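Local coordinates for protein alpha-amylase (Eisenia fetida, PDB 6M4K) that probably hydrolyses internal alpha-1,4-glucosidic linkages of starch-like polysaccharides, as a calcium-binding alpha-amylase of glycoside hydrolase family 13, at residues R16-H21 and G338-M343; R255-K260 and D294-I299. All coordinates share one frame; numbering follows the deposited sequence.

Both contacts lie in the catalytic (beta/alpha)8 barrel of this family 13 enzyme. The chain enters the barrel with R16-H21, whose strand 19-22 is the first of eight. It then runs round the barrel to strand 255-257, the sixth. Contact 2 pairs that strand with strand 295-297 and closes a short loop that carries helix 259-270. The chain goes on through helix 322-334 to G338-M343 on the eighth strand. There contact 1 joins the last strand to the first, shuts the barrel and encloses the whole loop of contact 2. Strands 295-297 and 339-344 are neighbours, so the contacts meet through backbone pairs of H339 and R341 with V297.

Contact 1 of 2, residues R16-H21 and G338-M343; sequences RDVIVH and GHVRLM
H339 turns its imidazole edge to the backbone of D17. NE2 donates to D17 O at 2.8 Å, and the oxygen lies in the ring plane. CG stands anti to the backbone N (chi1 -171°), which carries the ring across to R16-H21. CG2 of I19 meets the same ring end, 3.8 Å from NE2, with the two side chains crossing at about a right angle. The other ring nitrogen, ND1, is bonded to Y232, so both nitrogens are engaged. I19 also lays CG1 against CB of R341 at 3.7 Å. The guanidinium of R341 is held further on by Q46.

These residues sit where the first and eighth strands of the (beta/alpha)8 barrel pair in parallel and close it. I19 N bonds to V340 O, L342 N to I19 O, and H21 N to L342 O. The side chains of I19, R341, H21 and M343 leave one face of the sheet; those of V20 and L342 leave the other. V18 CG1 reaches L342 CG at 3.9 Å; helix 389-401 packs on both side chains, and helix 322-334 on V18.

H21 and M343 lie side by side, pointing the same way. M343 bends at chi2 (62°), bringing SD to 3.7 Å from H21 ND1, oblique to the ring. A water donates to D17 OD2 and G338 O and accepts from V340 N. D17 OD1 bonds to Y10 OH and OD2 to H398 NE2.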
loop_
_atom_site.group_PDB
_atom_site.type_symbol
_atom_site.label_atom_id
_atom_site.label_comp_id
_atom_site.label_asym_id
_atom_site.label_seq_id
_atom_site.Cartn_x
_atom_site.Cartn_y
_atom_site.Cartn_z
ATOM N N ARG A 16 11.576 -12.908 1.757
ATOM C CA ARG A 16 10.686 -11.805 2.100
ATOM C C ARG A 16 10.345 -11.019 0.844
ATOM O O ARG A 16 11.170 -10.876 -0.063
ATOM C CB ARG A 16 11.342 -10.871 3.120
ATOM C CG ARG A 16 11.828 -11.615 4.331
ATOM C CD ARG A 16 12.420 -10.710 5.376
ATOM N NE ARG A 16 12.933 -11.496 6.496
ATOM C CZ ARG A 16 13.695 -11.022 7.476
ATOM N NH1 ARG A 16 14.042 -9.739 7.497
ATOM N NH2 ARG A 16 14.103 -11.833 8.445
ATOM N N ASP A 17 9.123 -10.480 0.802
ATOM C CA ASP A 17 8.657 -9.803 -0.404
ATOM C C ASP A 17 7.567 -8.760 -0.134
ATOM O O ASP A 17 7.584 -7.673 -0.713
ATOM C CB ASP A 17 8.160 -10.871 -1.395
ATOM C CG ASP A 17 7.893 -10.323 -2.775
ATOM O OD1 ASP A 17 8.766 -9.612 -3.329
ATOM O OD2 ASP A 17 6.813 -10.614 -3.330
ATOM N N VAL A 18 6.595 -9.086 0.714
ATOM C CA VAL A 18 5.397 -8.261 0.886
ATOM C C VAL A 18 5.724 -7.075 1.781
ATOM O O VAL A 18 6.476 -7.200 2.748
ATOM C CB VAL A 18 4.274 -9.135 1.479
ATOM C CG1 VAL A 18 3.047 -8.297 1.818
ATOM C CG2 VAL A 18 3.906 -10.246 0.520
ATOM N N ILE A 19 5.158 -5.917 1.470
ATOM C CA ILE A 19 5.361 -4.740 2.309
ATOM C C ILE A 19 4.041 -4.326 2.966
ATOM O O ILE A 19 2.954 -4.763 2.574
ATOM C CB ILE A 19 6.025 -3.590 1.536
ATOM C CG1 ILE A 19 5.107 -3.106 0.426
ATOM C CG2 ILE A 19 7.379 -4.066 0.958
ATOM C CD1 ILE A 19 5.584 -1.816 -0.227
ATOM N N VAL A 20 4.151 -3.500 4.009
ATOM C CA VAL A 20 3.009 -3.110 4.836
ATOM C C VAL A 20 3.008 -1.597 5.000
ATOM O O VAL A 20 4.042 -1.003 5.319
ATOM C CB VAL A 20 3.053 -3.781 6.224
ATOM C CG1 VAL A 20 1.854 -3.331 7.067
ATOM C CG2 VAL A 20 3.102 -5.282 6.104
ATOM N N HIS A 21 1.846 -0.975 4.840
ATOM C CA HIS A 21 1.709 0.450 5.125
ATOM C C HIS A 21 1.282 0.609 6.578
ATOM O O HIS A 21 0.126 0.338 6.919
ATOM C CB HIS A 21 0.662 1.065 4.216
ATOM C CG HIS A 21 0.539 2.545 4.366
ATOM N ND1 HIS A 21 -0.530 3.249 3.860
ATOM C CD2 HIS A 21 1.369 3.457 4.921
ATOM C CE1 HIS A 21 -0.362 4.534 4.114
ATOM N NE2 HIS A 21 0.783 4.687 4.757
ATOM N N GLY A 338 2.255 -8.411 -9.437
ATOM C CA GLY A 338 2.559 -7.163 -8.773
ATOM C C GLY A 338 3.329 -7.336 -7.481
ATOM O O GLY A 338 3.434 -8.418 -6.905
ATOM N N HIS A 339 3.880 -6.220 -7.018
ATOM C CA HIS A 339 4.483 -6.145 -5.695
ATOM C C HIS A 339 3.380 -5.829 -4.692
ATOM O O HIS A 339 2.769 -4.758 -4.765
ATOM C CB HIS A 339 5.549 -5.052 -5.669
ATOM C CG HIS A 339 6.363 -5.053 -4.419
ATOM N ND1 HIS A 339 7.096 -3.966 -3.995
ATOM C CD2 HIS A 339 6.566 -6.028 -3.506
ATOM C CE1 HIS A 339 7.719 -4.277 -2.873
ATOM N NE2 HIS A 339 7.417 -5.524 -2.555
ATOM N N VAL A 340 3.140 -6.743 -3.758
ATOM C CA VAL A 340 1.977 -6.657 -2.866
ATOM C C VAL A 340 2.279 -5.802 -1.643
ATOM O O VAL A 340 3.260 -6.042 -0.925
ATOM C CB VAL A 340 1.517 -8.052 -2.426
ATOM C CG1 VAL A 340 0.371 -7.932 -1.410
ATOM C CG2 VAL A 340 1.096 -8.885 -3.639
ATOM N N ARG A 341 1.405 -4.822 -1.392
ATOM C CA ARG A 341 1.417 -4.025 -0.175
ATOM C C ARG A 341 0.112 -4.278 0.574
ATOM O O ARG A 341 -0.972 -4.227 -0.021
ATOM C CB ARG A 341 1.537 -2.537 -0.522
ATOM C CG ARG A 341 1.563 -1.619 0.698
ATOM C CD ARG A 341 1.532 -0.145 0.307
ATOM N NE ARG A 341 0.264 0.210 -0.328
ATOM C CZ ARG A 341 0.056 1.308 -1.057
ATOM N NH1 ARG A 341 1.028 2.183 -1.248
ATOM N NH2 ARG A 341 -1.138 1.539 -1.602
ATOM N N LEU A 342 0.213 -4.567 1.866
ATOM C CA LEU A 342 -0.956 -4.675 2.736
ATOM C C LEU A 342 -1.146 -3.383 3.519
ATOM O O LEU A 342 -0.200 -2.870 4.125
ATOM C CB LEU A 342 -0.787 -5.818 3.740
ATOM C CG LEU A 342 -0.444 -7.210 3.216
ATOM C CD1 LEU A 342 -0.569 -8.243 4.326
ATOM C CD2 LEU A 342 -1.332 -7.591 2.053
ATOM N N MET A 343 -2.369 -2.874 3.519
ATOM C CA MET A 343 -2.720 -1.763 4.387
ATOM C C MET A 343 -2.735 -2.218 5.845
ATOM O O MET A 343 -3.099 -3.355 6.162
ATOM C CB MET A 343 -4.119 -1.276 3.994
ATOM C CG MET A 343 -4.649 -0.106 4.809
ATOM S SD MET A 343 -3.579 1.321 4.591
ATOM C CE MET A 343 -4.312 2.417 5.813
HETATM O O HOH W 1 4.519 -9.269 -4.238
#

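Contact 2 of 2, residues R255-K260 and D294-I299; sequences RVTEFK and DALVFI
R255 reaches over the start of the neighbouring strand and bonds its backbone. The chain is extended from CG to NE. This brings NH1 to 3.0 Å from A295 O. The oxygen is near the guanidinium plane, but the donor is tilted 33° from the carbonyl plane. NE is bonded to G8 O. With an alanine in place of R255, A295 O and G8 O would probably each lose a donor, and the packing of CG on D294 O and of CD on A295 O would go too.

The two backbones pair in parallel: V256 N to D294 O, L296 N to V256 O, and E258 N to L296 O. These are the sixth and seventh barrel strands, the two strands of a beta-alpha-beta crossover through helix 259-270. E258 is the N-cap of that helix. Its chain bends at chi2 (51°), and OE2 accepts from K260 N at 2.9 Å. OE1 is held by L290 N. On the strand side, E258 CB touches A295 CB at 4.1 Å.

F298 makes a T-shaped stack with F259. Its CG lies between the backbone N and the carbonyl carbon (chi1 50°), which turns the ring toward T257 and F259. Its CZ points at the ring centre of F259, with centroids 5.0 Å apart. CE1 of F298 rests on T257 CB at 3.9 Å, while T257 OG1 bonds to V237 N and Q235 O. A water donates to E258 O and F298 O and lies over one face of the F298 ring.

The buried T257 OG1 and E258 carboxylate thus have partners, and the capping carboxylate is likely to be favoured by the positive end of the helix dipole.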
loop_
_atom_site.group_PDB
_atom_site.type_symbol
_atom_site.label_atom_id
_atom_site.label_comp_id
_atom_site.label_asym_id
_atom_site.label_seq_id
_atom_site.Cartn_x
_atom_site.Cartn_y
_atom_site.Cartn_z
ATOM N N ARG A 255 8.032 1.698 -10.485
ATOM C CA ARG A 255 6.732 1.049 -10.434
ATOM C C ARG A 255 5.624 2.074 -10.207
ATOM O O ARG A 255 5.870 3.222 -9.820
ATOM C CB ARG A 255 6.704 -0.038 -9.361
ATOM C CG ARG A 255 7.492 -1.276 -9.761
ATOM C CD ARG A 255 7.216 -2.427 -8.814
ATOM N NE ARG A 255 8.099 -3.558 -9.091
ATOM C CZ ARG A 255 7.691 -4.793 -9.359
ATOM N NH1 ARG A 255 6.402 -5.090 -9.383
ATOM N NH2 ARG A 255 8.585 -5.735 -9.615
ATOM N N VAL A 256 4.390 1.652 -10.480
ATOM C CA VAL A 256 3.213 2.502 -10.379
ATOM C C VAL A 256 2.140 1.749 -9.611
ATOM O O VAL A 256 1.941 0.548 -9.824
ATOM C CB VAL A 256 2.704 2.927 -11.775
ATOM C CG1 VAL A 256 1.474 3.800 -11.655
ATOM C CG2 VAL A 256 3.816 3.656 -12.547
ATOM N N THR A 257 1.467 2.453 -8.705
ATOM C CA THR A 257 0.293 1.905 -8.035
ATOM C C THR A 257 -0.766 1.542 -9.062
ATOM O O THR A 257 -1.192 2.386 -9.857
ATOM C CB THR A 257 -0.304 2.972 -7.111
ATOM O OG1 THR A 257 -0.562 4.166 -7.873
ATOM C CG2 THR A 257 0.635 3.308 -5.960
ATOM N N GLU A 258 -1.246 0.301 -9.014
ATOM C CA GLU A 258 -2.311 -0.127 -9.921
ATOM C C GLU A 258 -3.642 -0.116 -9.170
ATOM O O GLU A 258 -4.028 -1.100 -8.532
ATOM C CB GLU A 258 -1.979 -1.486 -10.530
ATOM C CG GLU A 258 -3.062 -2.054 -11.463
ATOM C CD GLU A 258 -3.518 -1.075 -12.534
ATOM O OE1 GLU A 258 -3.180 -1.278 -13.727
ATOM O OE2 GLU A 258 -4.237 -0.109 -12.195
ATOM N N PHE A 259 -4.344 1.019 -9.232
ATOM C CA PHE A 259 -5.638 1.119 -8.568
ATOM C C PHE A 259 -6.715 0.258 -9.228
ATOM O O PHE A 259 -7.731 -0.049 -8.592
ATOM C CB PHE A 259 -6.070 2.585 -8.496
ATOM C CG PHE A 259 -5.375 3.363 -7.416
ATOM C CD1 PHE A 259 -4.120 3.929 -7.632
ATOM C CD2 PHE A 259 -5.967 3.499 -6.165
ATOM C CE1 PHE A 259 -3.480 4.633 -6.623
ATOM C CE2 PHE A 259 -5.330 4.199 -5.152
ATOM C CZ PHE A 259 -4.088 4.765 -5.377
ATOM N N LYS A 260 -6.524 -0.162 -10.481
ATOM C CA LYS A 260 -7.514 -1.059 -11.077
ATOM C C LYS A 260 -7.557 -2.398 -10.361
ATOM O O LYS A 260 -8.594 -3.062 -10.354
ATOM C CB LYS A 260 -7.221 -1.287 -12.564
ATOM C CG LYS A 260 -7.349 -0.035 -13.416
ATOM C CD LYS A 260 -6.771 -0.269 -14.819
ATOM C CE LYS A 260 -6.857 0.990 -15.683
ATOM N NZ LYS A 260 -6.174 0.778 -16.994
ATOM N N ASP A 294 5.521 -3.963 -13.458
ATOM C CA ASP A 294 5.451 -2.513 -13.331
ATOM C C ASP A 294 4.563 -2.058 -12.179
ATOM O O ASP A 294 4.444 -0.848 -11.949
ATOM C CB ASP A 294 4.905 -1.902 -14.621
ATOM C CG ASP A 294 5.849 -2.051 -15.789
ATOM O OD1 ASP A 294 7.072 -1.911 -15.614
ATOM O OD2 ASP A 294 5.340 -2.314 -16.889
ATOM N N ALA A 295 3.932 -2.984 -11.460
ATOM C CA ALA A 295 2.799 -2.656 -10.604
ATOM C C ALA A 295 3.116 -2.843 -9.132
ATOM O O ALA A 295 3.769 -3.812 -8.727
ATOM C CB ALA A 295 1.587 -3.528 -10.945
ATOM N N LEU A 296 2.607 -1.903 -8.344
ATOM C CA LEU A 296 2.458 -2.024 -6.904
ATOM C C LEU A 296 0.965 -2.222 -6.671
ATOM O O LEU A 296 0.157 -1.397 -7.110
ATOM C CB LEU A 296 2.964 -0.738 -6.256
ATOM C CG LEU A 296 3.154 -0.586 -4.745
ATOM C CD1 LEU A 296 1.820 -0.514 -3.987
ATOM C CD2 LEU A 296 4.095 -1.632 -4.136
ATOM N N VAL A 297 0.599 -3.335 -6.023
ATOM C CA VAL A 297 -0.796 -3.748 -5.921
ATOM C C VAL A 297 -1.202 -3.829 -4.452
ATOM O O VAL A 297 -0.373 -3.992 -3.554
ATOM C CB VAL A 297 -1.096 -5.071 -6.670
ATOM C CG1 VAL A 297 -0.663 -4.961 -8.129
ATOM C CG2 VAL A 297 -0.399 -6.255 -6.021
ATOM N N PHE A 298 -2.511 -3.719 -4.224
ATOM C CA PHE A 298 -3.059 -3.594 -2.873
ATOM C C PHE A 298 -4.578 -3.640 -2.973
ATOM O O PHE A 298 -5.159 -3.212 -3.975
ATOM C CB PHE A 298 -2.610 -2.274 -2.197
ATOM C CG PHE A 298 -2.840 -1.061 -3.055
ATOM C CD1 PHE A 298 -1.923 -0.721 -4.042
ATOM C CD2 PHE A 298 -3.985 -0.283 -2.925
ATOM C CE1 PHE A 298 -2.137 0.365 -4.880
ATOM C CE2 PHE A 298 -4.189 0.829 -3.752
ATOM C CZ PHE A 298 -3.262 1.144 -4.736
ATOM N N ILE A 299 -5.216 -4.151 -1.915
ATOM C CA ILE A 299 -6.677 -4.187 -1.881
ATOM C C ILE A 299 -7.253 -2.807 -1.590
ATOM O O ILE A 299 -8.212 -2.371 -2.248
ATOM C CB ILE A 299 -7.167 -5.255 -0.887
ATOM C CG1 ILE A 299 -6.648 -6.636 -1.311
ATOM C CG2 ILE A 299 -8.704 -5.240 -0.771
ATOM C CD1 ILE A 299 -6.970 -7.038 -2.754
HETATM O O HOH W 2 -5.434 -1.414 -6.046
#